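Local coordinates for cytoplasmic export protein 1 (Saccharomyces cerevisiae, PDB 3VWA), which takes part in nuclear tRNA export, binding tRNA and possibly passing charged tRNAs from the export receptors at the nuclear pore to the translation machinery, at residues 203-208 against 232-237; 238-243 against 274-279; 264-269 against 322-327. One frame throughout, in Å; residues are numbered along the deposited sequence.

Contact 1 (203-208 against 232-237)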
loop_
_atom_site.group_PDB
_atom_site.type_symbol
_atom_site.label_atom_id
_atom_site.label_comp_id
_atom_site.label_asym_id
_atom_site.label_seq_id
_atom_site.Cartn_x
_atom_site.Cartn_y
_atom_site.Cartn_z
ATOM N N CYS A 203 20.094 4.103 -20.558
ATOM C CA CYS A 203 19.316 3.097 -19.818
ATOM C C CYS A 203 18.749 1.959 -20.694
ATOM O O CYS A 203 18.143 1.022 -20.181
ATOM C CB CYS A 203 18.194 3.770 -19.011
ATOM S SG CYS A 203 18.697 4.275 -17.341
ATOM N N LEU A 204 18.956 2.053 -22.006
ATOM C CA LEU A 204 18.516 1.052 -22.963
ATOM C C LEU A 204 19.499 -0.105 -22.931
ATOM O O LEU A 204 20.692 0.100 -22.963
ATOM C CB LEU A 204 18.478 1.659 -24.376
ATOM C CG LEU A 204 17.593 1.226 -25.558
ATOM C CD1 LEU A 204 18.104 -0.007 -26.307
ATOM C CD2 LEU A 204 16.128 1.056 -25.170
ATOM N N PRO A 205 18.996 -1.338 -22.856
ATOM C CA PRO A 205 19.880 -2.475 -22.801
ATOM C C PRO A 205 20.793 -2.473 -24.024
ATOM O O PRO A 205 20.334 -2.218 -25.145
ATOM C CB PRO A 205 18.917 -3.672 -22.860
ATOM C CG PRO A 205 17.652 -3.158 -22.267
ATOM C CD PRO A 205 17.573 -1.726 -22.740
ATOM N N LYS A 206 22.064 -2.778 -23.792
ATOM C CA LYS A 206 23.069 -2.918 -24.852
ATOM C C LYS A 206 22.559 -3.893 -25.890
ATOM O O LYS A 206 22.555 -3.583 -27.082
ATOM C CB LYS A 206 24.389 -3.422 -24.258
ATOM C CG LYS A 206 25.343 -2.342 -23.776
ATOM C CD LYS A 206 24.638 -1.160 -23.116
ATOM C CE LYS A 206 25.390 0.147 -23.359
ATOM N NZ LYS A 206 25.875 0.267 -24.771
ATOM N N ASP A 207 22.065 -5.041 -25.421
ATOM C CA ASP A 207 21.597 -6.093 -26.325
ATOM C C ASP A 207 20.225 -5.805 -26.932
ATOM O O ASP A 207 19.671 -6.642 -27.659
ATOM C CB ASP A 207 21.641 -7.483 -25.664
ATOM C CG ASP A 207 20.821 -7.559 -24.386
ATOM O OD1 ASP A 207 20.834 -8.621 -23.732
ATOM O OD2 ASP A 207 20.185 -6.558 -24.020
ATOM N N TRP A 208 19.681 -4.625 -26.652
ATOM C CA TRP A 208 18.455 -4.193 -27.327
ATOM C C TRP A 208 18.713 -3.089 -28.309
ATOM O O TRP A 208 17.817 -2.696 -29.051
ATOM C CB TRP A 208 17.396 -3.746 -26.305
ATOM C CG TRP A 208 16.748 -4.892 -25.529
ATOM C CD1 TRP A 208 17.185 -6.229 -25.415
ATOM C CD2 TRP A 208 15.544 -4.827 -24.720
ATOM N NE1 TRP A 208 16.320 -6.968 -24.627
ATOM C CE2 TRP A 208 15.318 -6.193 -24.187
ATOM C CE3 TRP A 208 14.622 -3.817 -24.410
ATOM C CZ2 TRP A 208 14.226 -6.492 -23.359
ATOM C CZ3 TRP A 208 13.523 -4.143 -23.589
ATOM C CH2 TRP A 208 13.348 -5.430 -23.066
ATOM N N THR A 232 17.071 -12.305 -25.901
ATOM C CA THR A 232 18.236 -11.627 -25.383
ATOM C C THR A 232 18.450 -11.979 -23.908
ATOM O O THR A 232 17.533 -12.451 -23.217
ATOM C CB THR A 232 18.083 -10.122 -25.536
ATOM O OG1 THR A 232 16.913 -9.700 -24.810
ATOM C CG2 THR A 232 17.959 -9.777 -26.994
ATOM N N GLU A 233 19.665 -11.744 -23.433
ATOM C CA GLU A 233 20.000 -12.016 -22.039
ATOM C C GLU A 233 19.157 -11.121 -21.116
ATOM O O GLU A 233 18.708 -11.566 -20.076
ATOM C CB GLU A 233 21.514 -11.866 -21.802
ATOM C CG GLU A 233 21.988 -12.076 -20.356
ATOM C CD GLU A 233 21.680 -13.467 -19.750
ATOM O OE1 GLU A 233 21.584 -13.575 -18.491
ATOM O OE2 GLU A 233 21.526 -14.463 -20.509
ATOM N N THR A 234 18.936 -9.874 -21.527
ATOM C CA THR A 234 18.133 -8.913 -20.743
ATOM C C THR A 234 16.741 -9.441 -20.437
ATOM O O THR A 234 16.310 -9.503 -19.280
ATOM C CB THR A 234 18.030 -7.583 -21.488
ATOM O OG1 THR A 234 19.344 -7.057 -21.622
ATOM C CG2 THR A 234 17.098 -6.546 -20.773
ATOM N N TRP A 235 16.056 -9.844 -21.493
ATOM C CA TRP A 235 14.742 -10.386 -21.367
ATOM C C TRP A 235 14.663 -11.549 -20.416
ATOM O O TRP A 235 13.748 -11.604 -19.619
ATOM C CB TRP A 235 14.223 -10.745 -22.736
ATOM C CG TRP A 235 12.769 -11.149 -22.765
ATOM C CD1 TRP A 235 12.227 -12.367 -22.360
ATOM C CD2 TRP A 235 11.614 -10.378 -23.265
ATOM N NE1 TRP A 235 10.886 -12.387 -22.545
ATOM C CE2 TRP A 235 10.442 -11.244 -23.073
ATOM C CE3 TRP A 235 11.441 -9.125 -23.799
ATOM C CZ2 TRP A 235 9.157 -10.854 -23.445
ATOM C CZ3 TRP A 235 10.148 -8.725 -24.140
ATOM C CH2 TRP A 235 9.030 -9.582 -23.978
ATOM N N ARG A 236 15.622 -12.470 -20.482
ATOM C CA ARG A 236 15.567 -13.752 -19.785
ATOM C C ARG A 236 16.043 -13.577 -18.358
ATOM O O ARG A 236 15.720 -14.378 -17.502
ATOM C CB ARG A 236 16.469 -14.788 -20.487
ATOM C CG ARG A 236 15.984 -15.296 -21.852
ATOM C CD ARG A 236 16.866 -16.469 -22.310
ATOM N NE ARG A 236 16.437 -17.142 -23.551
ATOM C CZ ARG A 236 17.207 -17.281 -24.638
ATOM N NH1 ARG A 236 16.750 -17.903 -25.726
ATOM N NH2 ARG A 236 18.446 -16.794 -24.646
ATOM N N SER A 237 16.862 -12.551 -18.134
ATOM C CA SER A 237 17.315 -12.116 -16.798
ATOM C C SER A 237 16.211 -11.410 -15.979
ATOM O O SER A 237 16.288 -11.393 -14.743
ATOM C CB SER A 237 18.494 -11.115 -16.918
ATOM O OG SER A 237 19.688 -11.798 -17.296
HETATM O O HOH W 1 21.781 -10.991 -24.828
#
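The N-terminus of the short helix 233-237, probably in the helical part of the kinase-like domain, is capped by its own N-cap residue Thr232 and also met by a carboxylate from the loop before helix 209-216. That carboxylate belongs to Asp207, whose CG lies between its backbone N and carbonyl carbon (chi1 58°), aiming both oxygens at Thr234. OD2 accepts the hydroxyl proton of Thr234 OG1 at 2.6 Å, while OD1 accepts from Thr234 N at 3.2 Å; each oxygen uses its syn lone pair, so the group grips one residue as a fork. A water donating to OD1 and accepting from Glu233 N joins the carboxylate to the preceding amide. A negative charge suits the partly positive start of a helix, which would tend to keep Asp207 ionised. An alanine here would probably loosen the loop from the helix, since the two direct bonds and the water link would lose their acceptor. Beside this fork, Pro205 CG and Thr234 CG2 lie over one face of the Trp208 indole, both offset toward its rim, and Trp208 CZ2 meets the edge of the Trp235 ring at CE3, 3.9 Å away. Thr232 OG1 joins three groups: it is hydrogen-bonded to Leu229 O, accepts a weak capping bond from Trp235 N, and receives Trp208 NE1 at 2.8 Å, nearly in the indole plane.

Contact 2 (238-243 against 274-279)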
loop_
_atom_site.group_PDB
_atom_site.type_symbol
_atom_site.label_atom_id
_atom_site.label_comp_id
_atom_site.label_asym_id
_atom_site.label_seq_id
_atom_site.Cartn_x
_atom_site.Cartn_y
_atom_site.Cartn_z
ATOM N N ASN A 238 15.210 -10.832 -16.655
ATOM C CA ASN A 238 14.259 -10.008 -15.964
ATOM C C ASN A 238 13.370 -10.905 -15.102
ATOM O O ASN A 238 12.572 -11.671 -15.624
ATOM C CB ASN A 238 13.459 -9.213 -16.975
ATOM C CG ASN A 238 12.572 -8.190 -16.318
ATOM O OD1 ASN A 238 11.988 -8.436 -15.277
ATOM N ND2 ASN A 238 12.483 -7.033 -16.924
ATOM N N PRO A 239 13.538 -10.840 -13.774
ATOM C CA PRO A 239 12.778 -11.649 -12.852
ATOM C C PRO A 239 11.309 -11.190 -12.768
ATOM O O PRO A 239 10.462 -11.953 -12.335
ATOM C CB PRO A 239 13.470 -11.402 -11.503
ATOM C CG PRO A 239 14.142 -10.063 -11.650
ATOM C CD PRO A 239 14.462 -9.904 -13.092
ATOM N N LEU A 240 11.015 -9.957 -13.142
ATOM C CA LEU A 240 9.625 -9.521 -13.112
ATOM C C LEU A 240 8.888 -10.068 -14.348
ATOM O O LEU A 240 7.758 -10.418 -14.261
ATOM C CB LEU A 240 9.521 -7.999 -13.038
ATOM C CG LEU A 240 9.923 -7.394 -11.690
ATOM C CD1 LEU A 240 9.611 -5.905 -11.657
ATOM C CD2 LEU A 240 9.260 -8.100 -10.500
ATOM N N ILE A 241 9.560 -10.195 -15.479
ATOM C CA ILE A 241 8.899 -10.747 -16.645
ATOM C C ILE A 241 8.398 -12.182 -16.354
ATOM O O ILE A 241 7.223 -12.513 -16.607
ATOM C CB ILE A 241 9.816 -10.692 -17.874
ATOM C CG1 ILE A 241 9.935 -9.237 -18.322
ATOM C CG2 ILE A 241 9.247 -11.551 -19.007
ATOM C CD1 ILE A 241 10.720 -9.050 -19.596
ATOM N N ASN A 242 9.278 -13.005 -15.778
ATOM C CA ASN A 242 8.906 -14.366 -15.381
ATOM C C ASN A 242 7.872 -14.378 -14.253
ATOM O O ASN A 242 6.935 -15.154 -14.253
ATOM C CB ASN A 242 10.141 -15.168 -14.953
ATOM C CG ASN A 242 11.167 -15.319 -16.083
ATOM O OD1 ASN A 242 12.087 -14.501 -16.222
ATOM N ND2 ASN A 242 10.989 -16.356 -16.924
ATOM N N PHE A 243 8.049 -13.544 -13.253
ATOM C CA PHE A 243 7.127 -13.634 -12.147
ATOM C C PHE A 243 5.674 -13.250 -12.564
ATOM O O PHE A 243 4.694 -13.875 -12.143
ATOM C CB PHE A 243 7.647 -12.866 -10.959
ATOM C CG PHE A 243 6.689 -12.795 -9.835
ATOM C CD1 PHE A 243 6.449 -13.913 -9.045
ATOM C CD2 PHE A 243 5.953 -11.643 -9.622
ATOM C CE1 PHE A 243 5.526 -13.844 -8.048
ATOM C CE2 PHE A 243 5.046 -11.554 -8.597
ATOM C CZ PHE A 243 4.828 -12.664 -7.808
ATOM N N GLU A 274 14.512 -4.470 -4.000
ATOM C CA GLU A 274 14.435 -3.261 -4.862
ATOM C C GLU A 274 13.583 -3.473 -6.108
ATOM O O GLU A 274 13.030 -2.511 -6.711
ATOM C CB GLU A 274 15.894 -2.724 -5.223
ATOM C CG GLU A 274 16.782 -3.620 -6.127
ATOM C CD GLU A 274 17.251 -4.953 -5.506
ATOM O OE1 GLU A 274 17.051 -5.188 -4.295
ATOM O OE2 GLU A 274 17.858 -5.809 -6.217
ATOM N N ILE A 275 13.425 -4.720 -6.534
ATOM C CA ILE A 275 12.734 -4.897 -7.795
ATOM C C ILE A 275 11.219 -4.587 -7.655
ATOM O O ILE A 275 10.555 -4.367 -8.618
ATOM C CB ILE A 275 12.969 -6.255 -8.463
ATOM C CG1 ILE A 275 12.163 -7.352 -7.691
ATOM C CG2 ILE A 275 14.498 -6.536 -8.656
ATOM C CD1 ILE A 275 12.203 -8.690 -8.400
ATOM N N PHE A 276 10.737 -4.453 -6.449
ATOM C CA PHE A 276 9.340 -4.114 -6.245
ATOM C C PHE A 276 9.158 -2.617 -5.931
ATOM O O PHE A 276 8.060 -2.187 -5.531
ATOM C CB PHE A 276 8.776 -4.978 -5.108
ATOM C CG PHE A 276 8.854 -6.435 -5.387
ATOM C CD1 PHE A 276 8.002 -7.020 -6.314
ATOM C CD2 PHE A 276 9.801 -7.232 -4.751
ATOM C CE1 PHE A 276 8.091 -8.393 -6.594
ATOM C CE2 PHE A 276 9.883 -8.604 -4.992
ATOM C CZ PHE A 276 9.023 -9.190 -5.923
ATOM N N ARG A 277 10.184 -1.806 -6.170
ATOM C CA ARG A 277 10.041 -0.346 -5.890
ATOM C C ARG A 277 10.039 0.372 -7.184
ATOM O O ARG A 277 10.598 -0.140 -8.140
ATOM C CB ARG A 277 11.229 0.190 -5.095
ATOM C CG ARG A 277 11.306 -0.303 -3.679
ATOM C CD ARG A 277 12.311 0.466 -2.831
ATOM N NE ARG A 277 12.218 -0.098 -1.481
ATOM C CZ ARG A 277 13.191 -0.769 -0.880
ATOM N NH1 ARG A 277 12.991 -1.280 0.342
ATOM N NH2 ARG A 277 14.377 -0.899 -1.491
ATOM N N ASN A 278 9.405 1.547 -7.225
ATOM C CA ASN A 278 9.370 2.389 -8.426
ATOM C C ASN A 278 8.691 1.662 -9.569
ATOM O O ASN A 278 9.040 1.862 -10.726
ATOM C CB ASN A 278 10.779 2.806 -8.863
ATOM C CG ASN A 278 11.485 3.633 -7.806
ATOM O OD1 ASN A 278 12.455 3.193 -7.230
ATOM N ND2 ASN A 278 10.938 4.796 -7.495
ATOM N N LEU A 279 7.717 0.809 -9.236
ATOM C CA LEU A 279 6.888 0.210 -10.293
ATOM C C LEU A 279 5.654 1.067 -10.591
ATOM O O LEU A 279 5.190 1.820 -9.719
ATOM C CB LEU A 279 6.465 -1.169 -9.829
ATOM C CG LEU A 279 7.595 -2.181 -9.693
ATOM C CD1 LEU A 279 7.039 -3.470 -9.113
ATOM C CD2 LEU A 279 8.185 -2.446 -11.068
#
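Leu240, on the first turn of helix 239-248, is the bump of an apolar interlock against the turn that follows helix 255-271, apparently close to where the kinase-like domain passes into the array of helices beyond it. Its CG stands anti to the carbonyl carbon (chi1 -72°), so the forked end reaches across to a hollow walled by Ile275, Phe276 and Leu279. One prong, CD1, comes tip to tip with Leu279 CD2 at 3.8 Å and lies over the backbone at Ile275 O, whose polarity is met by Asn105 ND2. The other prong, CD2, slides past the Ile275 chain, which runs the opposite way, and approaches Ile275 CD1 to 3.7 Å. Leu240 CD2 also comes within 4.1 Å of Phe276 CE1. Ile275 shapes this hollow by placing CG1 over one face of Phe276, 3.7 Å above the ring plane. The outer end of its chain meets Pro239, whose CG is 4.0 Å from Ile275 CD1, and Phe107 of helix 106-122 packs on Pro239, Leu240 and Ile275 together. Leucine suits the bump, one methyl serving Leu279 and the other Ile275 and Phe276; proline suits a helix's first turn, where no amide hydrogen is needed. The turn is pinned by its N-cap: Asn238 OD1 accepts from Ile241 N at 3.0 Å and weakly from Leu240 N, while its ND2 bonds Phe107 O and Glu110 OE1.

Contact 3 (264-269 against 322-327)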
loop_
_atom_site.group_PDB
_atom_site.type_symbol
_atom_site.label_atom_id
_atom_site.label_comp_id
_atom_site.label_asym_id
_atom_site.label_seq_id
_atom_site.Cartn_x
_atom_site.Cartn_y
_atom_site.Cartn_z
ATOM N N ASN A 264 7.946 -18.118 -4.651
ATOM C CA ASN A 264 8.816 -17.394 -5.570
ATOM C C ASN A 264 8.780 -15.893 -5.264
ATOM O O ASN A 264 9.822 -15.215 -5.250
ATOM C CB ASN A 264 8.393 -17.642 -7.016
ATOM C CG ASN A 264 8.866 -18.975 -7.500
ATOM O OD1 ASN A 264 9.755 -19.560 -6.884
ATOM N ND2 ASN A 264 8.301 -19.466 -8.618
ATOM N N LEU A 265 7.582 -15.393 -4.947
ATOM C CA LEU A 265 7.439 -13.984 -4.605
ATOM C C LEU A 265 8.260 -13.686 -3.374
ATOM O O LEU A 265 8.981 -12.695 -3.342
ATOM C CB LEU A 265 5.986 -13.605 -4.401
ATOM C CG LEU A 265 5.647 -12.271 -3.694
ATOM C CD1 LEU A 265 6.229 -11.092 -4.461
ATOM C CD2 LEU A 265 4.121 -12.114 -3.580
ATOM N N GLU A 266 8.155 -14.541 -2.370
ATOM C CA GLU A 266 8.921 -14.342 -1.160
ATOM C C GLU A 266 10.448 -14.301 -1.367
ATOM O O GLU A 266 11.116 -13.583 -0.654
ATOM C CB GLU A 266 8.624 -15.453 -0.146
ATOM C CG GLU A 266 9.370 -15.367 1.203
ATOM C CD GLU A 266 9.399 -16.727 1.929
ATOM O OE1 GLU A 266 8.761 -17.684 1.440
ATOM O OE2 GLU A 266 10.080 -16.878 2.961
ATOM N N ASN A 267 10.990 -15.132 -2.263
ATOM C CA ASN A 267 12.460 -15.234 -2.418
ATOM C C ASN A 267 13.015 -14.015 -3.129
ATOM O O ASN A 267 14.119 -13.537 -2.822
ATOM C CB ASN A 267 12.881 -16.442 -3.219
ATOM C CG ASN A 267 12.941 -17.698 -2.388
ATOM O OD1 ASN A 267 12.509 -18.751 -2.852
ATOM N ND2 ASN A 267 13.501 -17.616 -1.163
ATOM N N LEU A 268 12.263 -13.570 -4.120
ATOM C CA LEU A 268 12.533 -12.302 -4.762
ATOM C C LEU A 268 12.449 -11.095 -3.820
ATOM O O LEU A 268 13.229 -10.130 -3.965
ATOM C CB LEU A 268 11.508 -12.075 -5.845
ATOM C CG LEU A 268 11.561 -12.909 -7.102
ATOM C CD1 LEU A 268 10.333 -12.496 -7.909
ATOM C CD2 LEU A 268 12.872 -12.686 -7.898
ATOM N N TYR A 269 11.451 -11.106 -2.921
ATOM C CA TYR A 269 11.363 -10.076 -1.876
ATOM C C TYR A 269 12.550 -10.081 -0.908
ATOM O O TYR A 269 13.064 -9.028 -0.561
ATOM C CB TYR A 269 10.073 -10.221 -1.078
ATOM C CG TYR A 269 9.838 -9.222 0.052
ATOM C CD1 TYR A 269 10.287 -9.480 1.347
ATOM C CD2 TYR A 269 9.085 -8.089 -0.156
ATOM C CE1 TYR A 269 10.034 -8.618 2.389
ATOM C CE2 TYR A 269 8.783 -7.253 0.882
ATOM C CZ TYR A 269 9.272 -7.511 2.141
ATOM O OH TYR A 269 8.971 -6.674 3.192
ATOM N N VAL A 322 4.185 -16.431 8.704
ATOM C CA VAL A 322 5.051 -15.294 9.060
ATOM C C VAL A 322 5.671 -14.612 7.836
ATOM O O VAL A 322 5.540 -13.412 7.685
ATOM C CB VAL A 322 6.087 -15.714 10.154
ATOM C CG1 VAL A 322 7.098 -14.615 10.477
ATOM C CG2 VAL A 322 5.344 -16.086 11.418
ATOM N N PRO A 323 6.324 -15.366 6.926
ATOM C CA PRO A 323 6.950 -14.602 5.813
ATOM C C PRO A 323 5.969 -13.891 4.894
ATOM O O PRO A 323 6.200 -12.740 4.573
ATOM C CB PRO A 323 7.778 -15.638 5.039
ATOM C CG PRO A 323 7.745 -16.889 5.865
ATOM C CD PRO A 323 6.639 -16.798 6.892
ATOM N N PHE A 324 4.875 -14.558 4.491
ATOM C CA PHE A 324 3.896 -13.968 3.607
ATOM C C PHE A 324 3.214 -12.777 4.286
ATOM O O PHE A 324 2.978 -11.761 3.655
ATOM C CB PHE A 324 2.768 -14.978 3.183
ATOM C CG PHE A 324 3.231 -16.124 2.280
ATOM C CD1 PHE A 324 4.573 -16.291 1.919
ATOM C CD2 PHE A 324 2.299 -17.084 1.836
ATOM C CE1 PHE A 324 4.998 -17.346 1.073
ATOM C CE2 PHE A 324 2.694 -18.139 1.016
ATOM C CZ PHE A 324 4.049 -18.290 0.647
ATOM N N LEU A 325 2.875 -12.908 5.557
ATOM C CA LEU A 325 2.121 -11.824 6.242
ATOM C C LEU A 325 3.074 -10.637 6.370
ATOM O O LEU A 325 2.638 -9.460 6.339
ATOM C CB LEU A 325 1.725 -12.289 7.621
ATOM C CG LEU A 325 0.328 -12.255 8.212
ATOM C CD1 LEU A 325 0.417 -12.476 9.719
ATOM C CD2 LEU A 325 -0.457 -10.970 7.933
ATOM N N ALA A 326 4.374 -10.916 6.521
ATOM C CA ALA A 326 5.397 -9.830 6.611
ATOM C C ALA A 326 5.417 -9.012 5.318
ATOM O O ALA A 326 5.438 -7.756 5.332
ATOM C CB ALA A 326 6.802 -10.388 6.962
ATOM N N ILE A 327 5.285 -9.701 4.194
ATOM C CA ILE A 327 5.226 -9.026 2.919
ATOM C C ILE A 327 3.996 -8.171 2.839
ATOM O O ILE A 327 4.026 -7.052 2.320
ATOM C CB ILE A 327 5.166 -10.058 1.794
ATOM C CG1 ILE A 327 6.207 -11.167 2.016
ATOM C CG2 ILE A 327 5.249 -9.458 0.423
ATOM C CD1 ILE A 327 7.623 -10.786 1.707
#
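Glu266 OE1 is held by one salt bridge, from the ammonium of Lys320 just ahead of helix 321-335, which would help a buried carboxylate keep its charge. The chain gets there by running extended, with CG anti to the backbone N (chi1 -180°). The same oxygen also lies near the plane of the Phe324 ring, at its edge, 3.8 Å from CE1; carboxylate and ring are turned 81° apart, and the weakly positive rim suits an anionic neighbour. The second oxygen, OE2, rests against the Pro323 ring at CB, 3.3 Å away. One turn further along, Tyr269 likewise has its CG anti to the backbone N, and Ile327 comes tip to tip with it, laying its CD1 methyl over one face of the phenol in a CH-pi contact. Tyrosine serves two purposes here, since its face receives the methyl while its OH reaches on to Asp330 OD1. The local axes pass 10.4 Å apart at 66°. Such oblique packing of helices, with helix 283-303 between them in the chain, lies ahead of the annotated HEAT repeats and is consistent with the start of the alpha-solenoid array that carries them.

In the fold
The three contacts trace a path that apparently leads from the kinase-like domain into the helical array. Contact 1 closes before contact 2 opens, and helix 239-248 follows helix 233-237 after the single residue Asn238; their centres are about 14 Å apart, and Trp235 O packs on Ile241 CD1 at 4.0 Å. Contacts 2 and 3 interleave along the chain, because helix 255-271 lies between the two segments of contact 2. Their centres are again about 14 Å apart, with Phe276 CE2 3.6 Å from Tyr269 N and Phe243 CE1 3.7 Å from Leu265 CB. Contacts 1 and 3, about 27 Å apart between centres, do not touch, so contact 2 joins them.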